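Local coordinates for DegV family protein (Streptococcus agalactiae, PDB 3LUP) that binds the fatty acid elaidic acid in an internal pocket and may take part in lipid transport or fatty acid metabolism, at residues 49-52 with 53-57; 234-237 with 238-242; 21-24 with 25-28. All blocks are in the same frame, centred on the assembly; numbering follows the deposited sequence.

Contact 1. Residues 49-52 with 53-57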
loop_
_atom_site.group_PDB
_atom_site.type_symbol
_atom_site.label_atom_id
_atom_site.label_comp_id
_atom_site.label_asym_id
_atom_site.label_seq_id
_atom_site.Cartn_x
_atom_site.Cartn_y
_atom_site.Cartn_z
ATOM N N ASP A 49 12.758 9.553 -11.075
ATOM C CA ASP A 49 14.097 9.356 -11.640
ATOM C C ASP A 49 15.184 9.970 -10.778
ATOM O O ASP A 49 16.260 9.392 -10.626
ATOM C CB ASP A 49 14.179 9.855 -13.078
ATOM C CG ASP A 49 13.926 8.748 -14.085
ATOM O OD1 ASP A 49 14.853 7.929 -14.341
ATOM O OD2 ASP A 49 12.798 8.693 -14.618
ATOM N N GLN A 50 14.892 11.132 -10.198
ATOM C CA GLN A 50 15.823 11.784 -9.277
ATOM C C GLN A 50 15.985 10.925 -8.037
ATOM O O GLN A 50 17.089 10.845 -7.478
ATOM C CB GLN A 50 15.329 13.172 -8.858
ATOM C CG GLN A 50 15.699 14.328 -9.789
ATOM C CD GLN A 50 15.191 15.679 -9.263
ATOM O OE1 GLN A 50 14.495 15.739 -8.252
ATOM N NE2 GLN A 50 15.539 16.755 -9.950
ATOM N N TYR A 51 14.878 10.288 -7.625
ATOM C CA TYR A 51 14.849 9.452 -6.437
ATOM C C TYR A 51 15.845 8.324 -6.508
ATOM O O TYR A 51 16.632 8.132 -5.580
ATOM C CB TYR A 51 13.475 8.831 -6.199
ATOM C CG TYR A 51 13.551 7.804 -5.092
ATOM C CD1 TYR A 51 13.526 8.193 -3.757
ATOM C CD2 TYR A 51 13.715 6.452 -5.377
ATOM C CE1 TYR A 51 13.628 7.274 -2.734
ATOM C CE2 TYR A 51 13.814 5.518 -4.366
ATOM C CZ TYR A 51 13.763 5.934 -3.043
ATOM O OH TYR A 51 13.866 5.003 -2.030
ATOM N N TYR A 52 15.782 7.558 -7.595
ATOM C CA TYR A 52 16.672 6.413 -7.786
ATOM C C TYR A 52 18.128 6.818 -7.967
ATOM O O TYR A 52 19.035 6.120 -7.511
ATOM C CB TYR A 52 16.195 5.550 -8.952
ATOM C CG TYR A 52 15.054 4.640 -8.582
ATOM C CD1 TYR A 52 15.273 3.493 -7.807
ATOM C CD2 TYR A 52 13.760 4.911 -9.010
ATOM C CE1 TYR A 52 14.217 2.639 -7.451
ATOM C CE2 TYR A 52 12.696 4.066 -8.676
ATOM C CZ TYR A 52 12.928 2.936 -7.887
ATOM O OH TYR A 52 11.876 2.108 -7.555
ATOM N N ASP A 53 18.339 7.954 -8.625
ATOM C CA ASP A 53 19.663 8.557 -8.719
ATOM C C ASP A 53 20.202 8.915 -7.344
ATOM O O ASP A 53 21.367 8.631 -7.043
ATOM C CB ASP A 53 19.626 9.801 -9.592
ATOM C CG ASP A 53 19.683 9.476 -11.058
ATOM O OD1 ASP A 53 20.222 8.402 -11.423
ATOM O OD2 ASP A 53 19.189 10.306 -11.844
ATOM N N LYS A 54 19.354 9.532 -6.518
ATOM C CA LYS A 54 19.731 9.869 -5.146
ATOM C C LYS A 54 19.916 8.620 -4.282
ATOM O O LYS A 54 20.788 8.585 -3.410
ATOM C CB LYS A 54 18.736 10.848 -4.501
ATOM C CG LYS A 54 18.956 12.309 -4.892
ATOM C CD LYS A 54 18.265 13.306 -3.965
ATOM C CE LYS A 54 19.022 14.647 -4.013
ATOM N NZ LYS A 54 18.263 15.793 -3.446
ATOM N N LEU A 55 19.116 7.592 -4.540
ATOM C CA LEU A 55 19.287 6.308 -3.862
ATOM C C LEU A 55 20.684 5.685 -4.105
ATOM O O LEU A 55 21.428 5.421 -3.151
ATOM C CB LEU A 55 18.164 5.348 -4.254
ATOM C CG LEU A 55 18.071 4.046 -3.463
ATOM C CD1 LEU A 55 17.999 4.348 -1.976
ATOM C CD2 LEU A 55 16.866 3.217 -3.912
ATOM N N ALA A 56 21.040 5.485 -5.374
ATOM C CA ALA A 56 22.365 4.979 -5.749
ATOM C C ALA A 56 23.521 5.762 -5.114
ATOM O O ALA A 56 24.502 5.168 -4.666
ATOM C CB ALA A 56 22.514 4.954 -7.268
ATOM N N ALA A 57 23.386 7.085 -5.056
ATOM C CA ALA A 57 24.480 7.982 -4.641
ATOM C C ALA A 57 24.674 8.207 -3.122
ATOM O O ALA A 57 25.740 8.660 -2.704
ATOM C CB ALA A 57 24.370 9.336 -5.381
#
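Four backbone hydrogen bonds tie residues 49-52 to the next turn, running from Asp53 N to Asp49 O, from Lys54 N to Gln50 O, from Leu55 N to Tyr51 O and from Ala56 N to Tyr52 O. Leu55 N reaches Tyr51 O at 2.7 Å, and the straightest bond is Ala56 N to Tyr52 O, with an N-H...O angle of 179°. Asp49 and Asp53 stand one turn apart, but their carboxylates stay separate, Asp49 OD1 lying 5.5 Å from Asp53 OD2; Asp49 makes a salt bridge with Arg238 instead. The i to i+4 backbone bonds are those of α-helix 48-57; from it Tyr52 packs on Ser237 and Arg238, and both tyrosines touch Ala269 of helix 266-272. Tyr51 OH is hydrogen-bonded to Thr270 OG1, so tyrosine fits a buried place that takes a flat ring and offers its hydroxyl a partner. With CG anti to the backbone N in both Tyr51 (chi1 171°) and Leu55 (chi1 -170°), the two side chains run alongside each other in the same direction, and Leu55 CD2 comes 3.8 Å from Tyr51 CE2. The same methyl is 4.2 Å from Tyr52 CD1, so one branched leucine packs against both rings. Tyr51 CD2 sits 3.8 Å above the centre of the Tyr52 ring, while exposed Gln50 and partly exposed Lys54, which touches Lys38, point away from the tyrosines.

Contact 2. Residues 234-237 with 238-242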
loop_
_atom_site.group_PDB
_atom_site.type_symbol
_atom_site.label_atom_id
_atom_site.label_comp_id
_atom_site.label_asym_id
_atom_site.label_seq_id
_atom_site.Cartn_x
_atom_site.Cartn_y
_atom_site.Cartn_z
ATOM N N ILE A 234 0.465 -6.713 -10.110
ATOM C CA ILE A 234 1.887 -6.977 -9.960
ATOM C C ILE A 234 2.579 -5.625 -9.836
ATOM O O ILE A 234 2.374 -4.726 -10.657
ATOM C CB ILE A 234 2.473 -7.729 -11.148
ATOM C CG1 ILE A 234 1.699 -9.018 -11.397
ATOM C CG2 ILE A 234 3.960 -8.020 -10.907
ATOM C CD1 ILE A 234 1.911 -9.578 -12.794
ATOM N N ILE A 235 3.382 -5.474 -8.796
ATOM C CA ILE A 235 3.955 -4.176 -8.476
ATOM C C ILE A 235 5.459 -4.350 -8.322
ATOM O O ILE A 235 5.900 -5.325 -7.734
ATOM C CB ILE A 235 3.342 -3.599 -7.180
ATOM C CG1 ILE A 235 1.831 -3.863 -7.137
ATOM C CG2 ILE A 235 3.645 -2.109 -7.057
ATOM C CD1 ILE A 235 1.337 -4.373 -5.803
ATOM N N HIS A 236 6.242 -3.424 -8.864
ATOM C CA HIS A 236 7.683 -3.549 -8.819
ATOM C C HIS A 236 8.385 -2.213 -8.650
ATOM O O HIS A 236 7.856 -1.164 -9.039
ATOM C CB HIS A 236 8.186 -4.235 -10.090
ATOM C CG HIS A 236 8.006 -3.414 -11.321
ATOM N ND1 HIS A 236 9.015 -2.642 -11.851
ATOM C CD2 HIS A 236 6.923 -3.212 -12.106
ATOM C CE1 HIS A 236 8.568 -2.014 -12.923
ATOM N NE2 HIS A 236 7.302 -2.346 -13.102
ATOM N N SER A 237 9.582 -2.255 -8.073
ATOM C CA SER A 237 10.437 -1.074 -8.008
ATOM C C SER A 237 11.596 -1.235 -8.999
ATOM O O SER A 237 12.679 -1.694 -8.642
ATOM C CB SER A 237 10.925 -0.816 -6.575
ATOM O OG SER A 237 11.625 -1.944 -6.055
ATOM N N ARG A 238 11.346 -0.865 -10.255
ATOM C CA ARG A 238 12.326 -1.028 -11.349
ATOM C C ARG A 238 12.781 -2.490 -11.500
ATOM O O ARG A 238 13.975 -2.790 -11.505
ATOM C CB ARG A 238 13.526 -0.077 -11.177
ATOM C CG ARG A 238 13.170 1.409 -11.158
ATOM C CD ARG A 238 13.724 2.135 -12.351
ATOM N NE ARG A 238 13.415 3.567 -12.310
ATOM C CZ ARG A 238 14.321 4.543 -12.228
ATOM N NH1 ARG A 238 15.621 4.262 -12.166
ATOM N NH2 ARG A 238 13.919 5.811 -12.202
ATOM N N ALA A 239 11.802 -3.387 -11.596
ATOM C CA ALA A 239 12.028 -4.823 -11.776
ATOM C C ALA A 239 11.082 -5.311 -12.869
ATOM O O ALA A 239 10.401 -6.327 -12.728
ATOM C CB ALA A 239 11.805 -5.585 -10.464
ATOM N N GLN A 240 11.054 -4.537 -13.954
ATOM C CA GLN A 240 10.318 -4.839 -15.181
ATOM C C GLN A 240 10.286 -6.323 -15.553
ATOM O O GLN A 240 9.211 -6.897 -15.738
ATOM C CB GLN A 240 10.948 -4.057 -16.335
ATOM C CG GLN A 240 10.096 -4.001 -17.587
ATOM C CD GLN A 240 8.767 -3.326 -17.327
ATOM O OE1 GLN A 240 8.664 -2.436 -16.471
ATOM N NE2 GLN A 240 7.734 -3.755 -18.046
ATOM N N ASP A 241 11.473 -6.918 -15.670
ATOM C CA ASP A 241 11.620 -8.306 -16.070
ATOM C C ASP A 241 11.031 -9.300 -15.071
ATOM O O ASP A 241 10.433 -10.294 -15.487
ATOM C CB ASP A 241 13.089 -8.624 -16.336
ATOM C CG ASP A 241 13.549 -8.142 -17.700
ATOM O OD1 ASP A 241 12.677 -7.783 -18.533
ATOM O OD2 ASP A 241 14.782 -8.129 -17.950
ATOM N N LYS A 242 11.198 -9.032 -13.775
ATOM C CA LYS A 242 10.640 -9.896 -12.732
ATOM C C LYS A 242 9.103 -9.841 -12.751
ATOM O O LYS A 242 8.431 -10.846 -12.487
ATOM C CB LYS A 242 11.193 -9.573 -11.322
ATOM C CG LYS A 242 12.731 -9.292 -11.211
ATOM C CD LYS A 242 13.397 -9.713 -9.861
ATOM C CE LYS A 242 12.566 -9.318 -8.623
ATOM N NZ LYS A 242 13.064 -9.706 -7.234
HETATM O O HOH W 1 9.270 0.750 -11.463
#
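The chain passes from strand 230-236 into a sharp turn through Arg238, whose positive phi of 57° helps to bring the amide of Ala239, the N-cap residue of helix 240-252, back to the edge of the His236 ring. Ala239 N donates to His236 ND1 over 2.9 Å, in a nearly straight bond of 166° whose donor lies 25° out of the ring plane. His236 CG is held between the backbone N and carbonyl carbon, a rotation that places ND1 beside the Ala239 N-H. Gln240 CA lies 4.0 Å above one face of this ring, and Gln240 OE1 reaches to 3.6 Å from His236 CE1, with the amide plane almost perpendicular to the ring. The small Ala239 CB packs 3.9 Å from His236 CB. A water accepts from Arg238 N and makes a weak bond to His236 O. Ser237 OG bonds to Gly273 and Ala276, pinning the turn to the loop before strand 277-283. The turn joins the first strand to the helix of the beta-alpha-beta unit 230-236, 240-252 and 259-263. Because ND1 accepts the Ala239 N-H, it is probably unprotonated, and a neutral imidazole would then be expected to carry its proton on NE2.

Contact 3. Residues 21-24 with 25-28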
loop_
_atom_site.group_PDB
_atom_site.type_symbol
_atom_site.label_atom_id
_atom_site.label_comp_id
_atom_site.label_asym_id
_atom_site.label_seq_id
_atom_site.Cartn_x
_atom_site.Cartn_y
_atom_site.Cartn_z
ATOM N N GLU A 21 -8.347 8.714 -9.614
ATOM C CA GLU A 21 -7.306 9.757 -9.516
ATOM C C GLU A 21 -7.833 11.143 -9.061
ATOM O O GLU A 21 -7.742 11.489 -7.867
ATOM C CB GLU A 21 -6.533 9.868 -10.868
ATOM N N ASN A 22 -8.410 11.896 -10.006
ATOM C CA ASN A 22 -8.794 13.295 -9.779
ATOM C C ASN A 22 -10.226 13.503 -9.305
ATOM O O ASN A 22 -10.834 14.551 -9.586
ATOM C CB ASN A 22 -8.609 14.108 -11.065
ATOM C CG ASN A 22 -7.158 14.281 -11.454
ATOM O OD1 ASN A 22 -6.242 14.079 -10.648
ATOM N ND2 ASN A 22 -6.942 14.672 -12.704
ATOM N N HIS A 23 -10.770 12.510 -8.610
ATOM C CA HIS A 23 -12.131 12.586 -8.121
ATOM C C HIS A 23 -12.207 13.696 -7.072
ATOM O O HIS A 23 -11.263 13.916 -6.307
ATOM C CB HIS A 23 -12.571 11.237 -7.556
ATOM C CG HIS A 23 -14.041 11.137 -7.299
ATOM N ND1 HIS A 23 -14.649 11.718 -6.206
ATOM C CD2 HIS A 23 -15.029 10.526 -7.996
ATOM C CE1 HIS A 23 -15.947 11.473 -6.242
ATOM N NE2 HIS A 23 -16.203 10.748 -7.316
ATOM N N GLU A 24 -13.328 14.402 -7.061
ATOM C CA GLU A 24 -13.459 15.620 -6.273
ATOM C C GLU A 24 -13.697 15.360 -4.782
ATOM O O GLU A 24 -13.618 16.281 -3.972
ATOM C CB GLU A 24 -14.575 16.490 -6.843
ATOM C CG GLU A 24 -15.942 15.817 -6.828
ATOM C CD GLU A 24 -17.046 16.726 -7.318
ATOM O OE1 GLU A 24 -16.842 17.420 -8.339
ATOM O OE2 GLU A 24 -18.124 16.740 -6.683
ATOM N N ASP A 25 -13.995 14.113 -4.431
ATOM C CA ASP A 25 -14.209 13.735 -3.042
ATOM C C ASP A 25 -13.032 12.947 -2.477
ATOM O O ASP A 25 -13.098 12.426 -1.361
ATOM C CB ASP A 25 -15.507 12.941 -2.896
ATOM C CG ASP A 25 -16.743 13.750 -3.290
ATOM O OD1 ASP A 25 -16.755 14.983 -3.067
ATOM O OD2 ASP A 25 -17.709 13.138 -3.810
ATOM N N VAL A 26 -11.951 12.888 -3.248
ATOM C CA VAL A 26 -10.764 12.129 -2.864
ATOM C C VAL A 26 -9.643 13.078 -2.448
ATOM O O VAL A 26 -9.259 13.949 -3.205
ATOM C CB VAL A 26 -10.311 11.148 -3.995
ATOM C CG1 VAL A 26 -9.011 10.468 -3.644
ATOM C CG2 VAL A 26 -11.375 10.089 -4.237
ATOM N N TYR A 27 -9.146 12.919 -1.222
ATOM C CA TYR A 27 -8.046 13.742 -0.717
ATOM C C TYR A 27 -6.831 12.879 -0.366
ATOM O O TYR A 27 -6.970 11.821 0.264
ATOM C CB TYR A 27 -8.521 14.590 0.465
ATOM C CG TYR A 27 -9.694 15.463 0.088
ATOM C CD1 TYR A 27 -9.504 16.795 -0.284
ATOM C CD2 TYR A 27 -11.002 14.941 0.064
ATOM C CE1 TYR A 27 -10.585 17.599 -0.657
ATOM C CE2 TYR A 27 -12.091 15.728 -0.312
ATOM C CZ TYR A 27 -11.874 17.057 -0.672
ATOM O OH TYR A 27 -12.945 17.846 -1.035
ATOM N N VAL A 28 -5.651 13.320 -0.802
ATOM C CA VAL A 28 -4.429 12.529 -0.668
ATOM C C VAL A 28 -3.384 13.286 0.120
ATOM O O VAL A 28 -2.886 14.322 -0.336
ATOM C CB VAL A 28 -3.783 12.149 -2.039
ATOM C CG1 VAL A 28 -2.728 11.106 -1.813
ATOM C CG2 VAL A 28 -4.804 11.640 -3.039
#
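Asp25, Glu24 and His23 meet at a tight corner, where the imidazole of His23 reaches forward to accept the amide N-H of Asp25. Asp25 N donates to His23 ND1 over 3.1 Å with an angle of 162°, the donor lying 19° out of the ring plane. CG of His23 is anti to the backbone N (chi1 -168°), which sets ND1 beside that amide. Histidine suits this place because its ring nitrogen can reach a main-chain N-H two residues on. The Asp25 carboxylate crosses the imidazole obliquely, its plane well turned from that of the ring, and OD2 approaches His23 CE1 to 3.4 Å. Its other oxygen, OD1, is hydrogen-bonded to Tyr84, which also bonds Tyr27 OH. Glu24 runs side by side with Asp25 and brings two like charges near each other, Glu24 OE2 being 4.2 Å from Asp25 OD1; the exposed setting of Glu24 probably lets solvent screen them. On the apolar flank, Val26 CG2 rests 3.7 Å from His23 CB, and both side chains also touch Leu135 of helix 124-138. A backbone hydrogen bond from Val26 N to His23 O (3.3 Å), its donor well above the carbonyl plane, closes the turn. This is a type I beta turn, His23 to Val26, leading directly into strand 26-29 at the edge of the four-stranded parallel sheet.

Overall arrangement
Along the chain the order is contact 3, contact 1, contact 2. Contact 3 enters the outermost strand 26-29 of the four-stranded parallel sheet, whereas contact 2 leaves strand 230-236 of the six-stranded mixed sheet; their centres are 27 Å apart. Contact 1, on helix 48-57, belongs with contact 2 in space despite the long sequence separation: Asp49 OD1 and Arg238 NH2 form a salt bridge of 3.2 Å, and Tyr52 packs on Ser237 and Arg238. Contact 3 stays about 17 Å from contact 1 at the nearest atoms. The helix thus packs against the turn after strand 230-236 of the mixed sheet, near the elaidic acid pocket, which includes Ile235 of contact 2.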